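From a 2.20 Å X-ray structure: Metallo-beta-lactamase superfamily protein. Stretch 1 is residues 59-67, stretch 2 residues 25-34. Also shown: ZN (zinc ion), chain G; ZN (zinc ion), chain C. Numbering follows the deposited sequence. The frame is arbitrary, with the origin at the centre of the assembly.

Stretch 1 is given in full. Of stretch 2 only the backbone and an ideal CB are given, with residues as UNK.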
ATOM      1  N   HIS A  59       6.910   2.401  -2.852  1.00  8.13           N
ATOM      2  CA  HIS A  59       5.825   2.615  -1.895  1.00  8.21           C
ATOM      3  C   HIS A  59       6.263   3.390  -0.651  1.00  8.45           C
ATOM      4  O   HIS A  59       5.424   3.786   0.162  1.00  8.35           O
ATOM      5  CB  HIS A  59       5.159   1.272  -1.533  1.00  8.02           C
ATOM      6  CG  HIS A  59       4.425   0.651  -2.684  1.00  7.63           C
ATOM      7  ND1 HIS A  59       3.050   0.675  -2.796  1.00  7.08           N
ATOM      8  CD2 HIS A  59       4.881   0.045  -3.804  1.00  7.61           C
ATOM      9  CE1 HIS A  59       2.691   0.098  -3.928  1.00  6.95           C
ATOM     10  NE2 HIS A  59       3.783  -0.284  -4.564  1.00  7.83           N
ATOM     11  N   VAL A  60       7.571   3.623  -0.511  1.00  8.89           N
ATOM     12  CA  VAL A  60       8.132   4.189   0.742  1.00  8.74           C
ATOM     13  C   VAL A  60       9.070   5.397   0.548  1.00  9.21           C
ATOM     14  O   VAL A  60       9.632   5.918   1.520  1.00  9.67           O
ATOM     15  CB  VAL A  60       8.858   3.094   1.601  1.00  8.99           C
ATOM     16  CG1 VAL A  60       7.901   1.938   1.965  1.00  7.94           C
ATOM     17  CG2 VAL A  60      10.109   2.564   0.877  1.00  7.02           C
ATOM     18  N   GLY A  61       9.223   5.857  -0.691  1.00  9.75           N
ATOM     19  CA  GLY A  61      10.154   6.948  -1.008  1.00  9.69           C
ATOM     20  C   GLY A  61       9.862   8.326  -0.412  1.00 10.34           C
ATOM     21  O   GLY A  61      10.747   9.194  -0.407  1.00 10.44           O
ATOM     22  N   ALA A  62       8.631   8.536   0.072  1.00  9.75           N
ATOM     23  CA  ALA A  62       8.228   9.801   0.684  1.00  9.59           C
ATOM     24  C   ALA A  62       8.009   9.661   2.175  1.00  9.68           C
ATOM     25  O   ALA A  62       7.618  10.619   2.836  1.00 10.05           O
ATOM     26  CB  ALA A  62       6.967  10.339   0.031  1.00  9.68           C
ATOM     27  N   VAL A  63       8.258   8.473   2.715  1.00  9.60           N
ATOM     28  CA  VAL A  63       8.084   8.266   4.158  1.00  9.17           C
ATOM     29  C   VAL A  63       8.970   9.199   4.985  1.00  9.26           C
ATOM     30  O   VAL A  63       8.457   9.900   5.848  1.00  9.37           O
ATOM     31  CB  VAL A  63       8.271   6.784   4.580  1.00  8.97           C
ATOM     32  CG1 VAL A  63       8.339   6.659   6.111  1.00  8.81           C
ATOM     33  CG2 VAL A  63       7.140   5.939   4.028  1.00  6.63           C
ATOM     34  N   ALA A  64      10.283   9.230   4.707  1.00  9.16           N
ATOM     35  CA  ALA A  64      11.227  10.010   5.533  1.00  9.10           C
ATOM     36  C   ALA A  64      10.897  11.513   5.738  1.00  9.60           C
ATOM     37  O   ALA A  64      10.842  11.970   6.883  1.00 10.07           O
ATOM     38  CB  ALA A  64      12.677   9.817   5.060  1.00  8.25           C
ATOM     39  N   PRO A  65      10.698  12.284   4.640  1.00 10.13           N
ATOM     40  CA  PRO A  65      10.309  13.695   4.810  1.00 10.36           C
ATOM     41  C   PRO A  65       9.012  13.909   5.584  1.00 11.09           C
ATOM     42  O   PRO A  65       8.917  14.864   6.357  1.00 11.35           O
ATOM     43  CB  PRO A  65      10.164  14.215   3.368  1.00 10.46           C
ATOM     44  CG  PRO A  65      10.075  12.980   2.491  1.00 10.31           C
ATOM     45  CD  PRO A  65      10.880  11.934   3.212  1.00  9.65           C
ATOM     46  N   LEU A  66       8.029  13.034   5.385  1.00 11.22           N
ATOM     47  CA  LEU A  66       6.744  13.165   6.072  1.00 11.54           C
ATOM     48  C   LEU A  66       6.826  12.833   7.563  1.00 12.10           C
ATOM     49  O   LEU A  66       6.142  13.449   8.364  1.00 11.86           O
ATOM     50  CB  LEU A  66       5.672  12.320   5.379  1.00 11.41           C
ATOM     51  CG  LEU A  66       5.365  12.765   3.941  1.00 11.13           C
ATOM     52  CD1 LEU A  66       4.251  11.928   3.336  1.00 11.47           C
ATOM     53  CD2 LEU A  66       5.022  14.245   3.866  1.00  9.92           C
ATOM     54  N   VAL A  67       7.678  11.870   7.920  1.00 12.19           N
ATOM     55  CA  VAL A  67       7.947  11.540   9.321  1.00 12.99           C
ATOM     56  C   VAL A  67       8.716  12.684  10.006  1.00 13.80           C
ATOM     57  O   VAL A  67       8.398  13.074  11.129  1.00 13.89           O
ATOM     58  CB  VAL A  67       8.717  10.193   9.445  1.00 12.33           C
ATOM     59  CG1 VAL A  67       9.254   9.988  10.844  1.00 12.81           C
ATOM     60  CG2 VAL A  67       7.817   9.024   9.039  1.00 12.36           C
ATOM     61  N   UNK A  25      -5.557   8.774   7.477  1.00 14.66           N
ATOM     62  CA  UNK A  25      -4.318   8.023   7.301  1.00 14.14           C
ATOM     63  C   UNK A  25      -3.815   8.163   5.873  1.00 13.41           C
ATOM     64  O   UNK A  25      -4.588   8.400   4.937  1.00 13.67           O
ATOM     65  CB  UNK A  25      -4.525   6.548   7.650  1.00 14.14           C
ATOM     66  N   UNK A  26      -2.511   7.978   5.724  1.00 12.22           N
ATOM     67  CA  UNK A  26      -1.864   8.008   4.442  1.00 11.17           C
ATOM     68  C   UNK A  26      -1.263   6.635   4.132  1.00 10.56           C
ATOM     69  O   UNK A  26      -0.382   6.163   4.852  1.00 10.41           O
ATOM     70  CB  UNK A  26      -0.791   9.098   4.410  1.00 11.17           C
ATOM     71  N   UNK A  27      -1.765   6.011   3.063  1.00  9.77           N
ATOM     72  CA  UNK A  27      -1.325   4.686   2.611  1.00  8.80           C
ATOM     73  C   UNK A  27      -0.285   4.775   1.488  1.00  8.56           C
ATOM     74  O   UNK A  27      -0.547   5.378   0.444  1.00  8.32           O
ATOM     75  CB  UNK A  27      -2.529   3.871   2.135  1.00  8.80           C
ATOM     76  N   UNK A  28       0.875   4.149   1.707  1.00  8.12           N
ATOM     77  CA  UNK A  28       1.960   4.028   0.706  1.00  7.84           C
ATOM     78  C   UNK A  28       2.441   5.365   0.072  1.00  8.16           C
ATOM     79  O   UNK A  28       2.340   5.543  -1.156  1.00  8.33           O
ATOM     80  CB  UNK A  28       1.485   3.102  -0.416  1.00  7.84           C
ATOM     81  N   UNK A  29       2.991   6.290   0.887  1.00  7.76           N
ATOM     82  CA  UNK A  29       3.555   7.520   0.296  1.00  7.78           C
ATOM     83  C   UNK A  29       4.867   7.219  -0.442  1.00  8.13           C
ATOM     84  O   UNK A  29       5.932   7.277   0.162  1.00  7.92           O
ATOM     85  CB  UNK A  29       3.795   8.573   1.380  1.00  7.78           C
ATOM     86  N   UNK A  30       4.768   6.917  -1.739  1.00  8.35           N
ATOM     87  CA  UNK A  30       5.865   6.345  -2.506  1.00  9.14           C
ATOM     88  C   UNK A  30       6.952   7.287  -2.994  1.00 10.21           C
ATOM     89  O   UNK A  30       8.119   6.889  -3.141  1.00 10.49           O
ATOM     90  CB  UNK A  30       5.276   5.636  -3.727  1.00  9.14           C
ATOM     91  N   UNK A  31       6.575   8.534  -3.239  1.00 10.66           N
ATOM     92  CA  UNK A  31       7.476   9.514  -3.797  1.00 11.79           C
ATOM     93  C   UNK A  31       6.803  10.873  -3.808  1.00 11.99           C
ATOM     94  O   UNK A  31       5.626  10.999  -3.447  1.00 11.29           O
ATOM     95  CB  UNK A  31       7.916   9.111  -5.206  1.00 11.79           C
ATOM     96  N   UNK A  32       7.570  11.887  -4.198  1.00 12.77           N
ATOM     97  CA  UNK A  32       7.053  13.251  -4.412  1.00 13.57           C
ATOM     98  C   UNK A  32       6.337  13.795  -3.171  1.00 13.48           C
ATOM     99  O   UNK A  32       5.130  14.047  -3.205  1.00 13.46           O
ATOM    100  CB  UNK A  32       6.096  13.268  -5.605  1.00 13.57           C
ATOM    101  N   UNK A  33       7.085  13.986  -2.074  1.00 13.67           N
ATOM    102  CA  UNK A  33       6.501  14.483  -0.829  1.00 13.76           C
ATOM    103  C   UNK A  33       5.778  15.823  -0.987  1.00 14.29           C
ATOM    104  O   UNK A  33       4.779  16.059  -0.294  1.00 13.59           O
ATOM    105  CB  UNK A  33       7.598  14.622   0.229  1.00 13.76           C
ATOM    106  N   UNK A  34       6.274  16.678  -1.889  1.00 14.62           N
ATOM    107  CA  UNK A  34       5.662  17.990  -2.164  1.00 16.01           C
ATOM    108  C   UNK A  34       4.246  17.818  -2.689  1.00 15.90           C
ATOM    109  O   UNK A  34       3.364  18.599  -2.363  1.00 16.74           O
ATOM    110  CB  UNK A  34       6.501  18.781  -3.170  1.00 16.01           C
TER
HETATM  111 ZN    ZN G 212      11.546  11.393  -5.668  1.00 35.97          ZN
HETATM  112 ZN    ZN C 208       4.480  -1.085  -6.391  1.00 11.99          ZN

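Position 25 lies on an extended backbone with nothing of stretch 1 near its CB. Beta-branched residues such as valine or isoleucine suit, among others. The residue is V25.

Position 26 is also extended, and its CB points toward stretch 1. No atom of stretch 1 lies within 5.5 Å of the ideal CB, so a long side chain is needed to make contact. The methyls of L66 offer an apolar target. Leucine, isoleucine or methionine would suit. The residue is L26; its CD2 packs 3.6 Å from L66 CD1.

Position 27 points away from stretch 1. The extended backbone again suits beta-branched residues, among others. The residue is I27.

Position 28 has a left-handed backbone, phi 53° and psi 63°, which favours glycine, asparagine or aspartate. Its ideal CB is 3.7 Å from H59 ND1. H59 NE2 binds the chain C zinc at 2.1 Å, so ND1 is free to donate a proton. A short acceptor fits best, aspartate or asparagine. The residue is D28. Its OD2 accepts a hydrogen bond from H59 ND1 at 2.9 Å, close to the plane of the ring.

Position 29 has phi -72°, which allows proline. Its ideal CB is 3.9 Å from both A62 CB and L66 CD1, so a compact apolar side chain suits, valine or proline. The residue is P29. Its CB meets A62 CB and L66 CD1, each at 4.0 Å, and its CG lies 3.7 Å from V63 CG2. Its O accepts a hydrogen bond from A62 N at 3.0 Å.

Position 30 has a CB direction that points away overall, though an ideal CB would come 3.6 Å from H59 CA. Glycine or alanine would sit easily, and stretch 1 does not clearly exclude others. The residue is G30. Its O is 2.9 Å from G61 N.

Position 31 points away from stretch 1. The chain G zinc lies 4.3 Å from its ideal CB, within reach of a short ligand such as aspartate; glutamate or histidine is also plausible. The residue is D31; its OD1 binds that zinc at 2.1 Å.

Position 32 is left-handed and points away; glycine or asparagine would be easy choices. The residue is E32, at the N-cap position. Its N donates a weak hydrogen bond to D31 OD1 at 2.8 Å.

Position 33 points toward stretch 1. Its ideal CB is 3.7 Å from P65 CG. Its phi of -57° and place in the first turn of a helix suit proline; alanine or valine would also fit. The residue is P33. Its CB contacts P65 CG at 3.7 Å.

Position 34 points away; a polar residue is acceptable. The residue is E34.

Stretch 2 25-34: VLIDPGDEPE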
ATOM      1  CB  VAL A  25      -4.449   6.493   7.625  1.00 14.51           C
ATOM      2  CG1 VAL A  25      -4.589   6.271   9.107  1.00 14.91           C
ATOM      3  CG2 VAL A  25      -5.606   5.831   6.835  1.00 13.76           C
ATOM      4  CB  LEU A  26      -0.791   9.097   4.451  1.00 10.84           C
ATOM      5  CG  LEU A  26       0.068   9.252   3.201  1.00 11.07           C
ATOM      6  CD1 LEU A  26      -0.789   9.462   1.969  1.00  7.86           C
ATOM      7  CD2 LEU A  26       1.047  10.402   3.437  1.00 10.72           C
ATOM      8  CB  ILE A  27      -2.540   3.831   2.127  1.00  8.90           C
ATOM      9  CG1 ILE A  27      -3.535   3.618   3.272  1.00  9.11           C
ATOM     10  CG2 ILE A  27      -2.090   2.490   1.515  1.00  8.59           C
ATOM     11  CD1 ILE A  27      -4.842   2.919   2.857  1.00  7.97           C
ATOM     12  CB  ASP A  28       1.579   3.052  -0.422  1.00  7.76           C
ATOM     13  CG  ASP A  28       1.365   1.622   0.054  1.00  8.10           C
ATOM     14  OD1 ASP A  28       1.552   1.327   1.251  1.00  8.91           O
ATOM     15  OD2 ASP A  28       1.005   0.778  -0.801  1.00  7.55           O
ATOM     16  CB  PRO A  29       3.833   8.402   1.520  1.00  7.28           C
ATOM     17  CG  PRO A  29       4.018   7.420   2.664  1.00  7.47           C
ATOM     18  CD  PRO A  29       3.147   6.244   2.355  1.00  7.28           C
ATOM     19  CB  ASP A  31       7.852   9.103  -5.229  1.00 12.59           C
ATOM     20  CG  ASP A  31       9.176   9.670  -5.671  1.00 13.82           C
ATOM     21  OD1 ASP A  31       9.827  10.372  -4.878  1.00 17.36           O
ATOM     22  OD2 ASP A  31       9.565   9.429  -6.822  1.00 18.72           O
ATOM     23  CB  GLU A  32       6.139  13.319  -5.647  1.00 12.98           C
ATOM     24  CG  GLU A  32       6.741  12.726  -6.927  1.00 14.02           C
ATOM     25  CD  GLU A  32       5.921  13.040  -8.180  1.00 15.06           C
ATOM     26  OE1 GLU A  32       5.839  14.231  -8.575  1.00 18.98           O
ATOM     27  OE2 GLU A  32       5.361  12.104  -8.783  1.00 16.22           O
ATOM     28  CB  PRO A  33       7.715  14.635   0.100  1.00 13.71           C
ATOM     29  CG  PRO A  33       8.923  14.615  -0.794  1.00 13.54           C
ATOM     30  CD  PRO A  33       8.539  13.758  -1.955  1.00 13.36           C
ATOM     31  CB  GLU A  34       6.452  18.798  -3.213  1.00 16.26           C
ATOM     32  CG  GLU A  34       7.929  18.470  -3.363  1.00 20.34           C
ATOM     33  CD  GLU A  34       8.195  17.147  -4.091  1.00 23.93           C
ATOM     34  OE1 GLU A  34       7.735  16.945  -5.239  1.00 25.88           O
ATOM     35  OE2 GLU A  34       8.892  16.311  -3.507  1.00 25.61           O
TER
HETATM   36  O   HOH W   1      10.736  11.794  -7.555  1.00 18.88           O
HETATM   37  O   HOH W   2       6.038  -2.147  -6.092  1.00 14.02           O
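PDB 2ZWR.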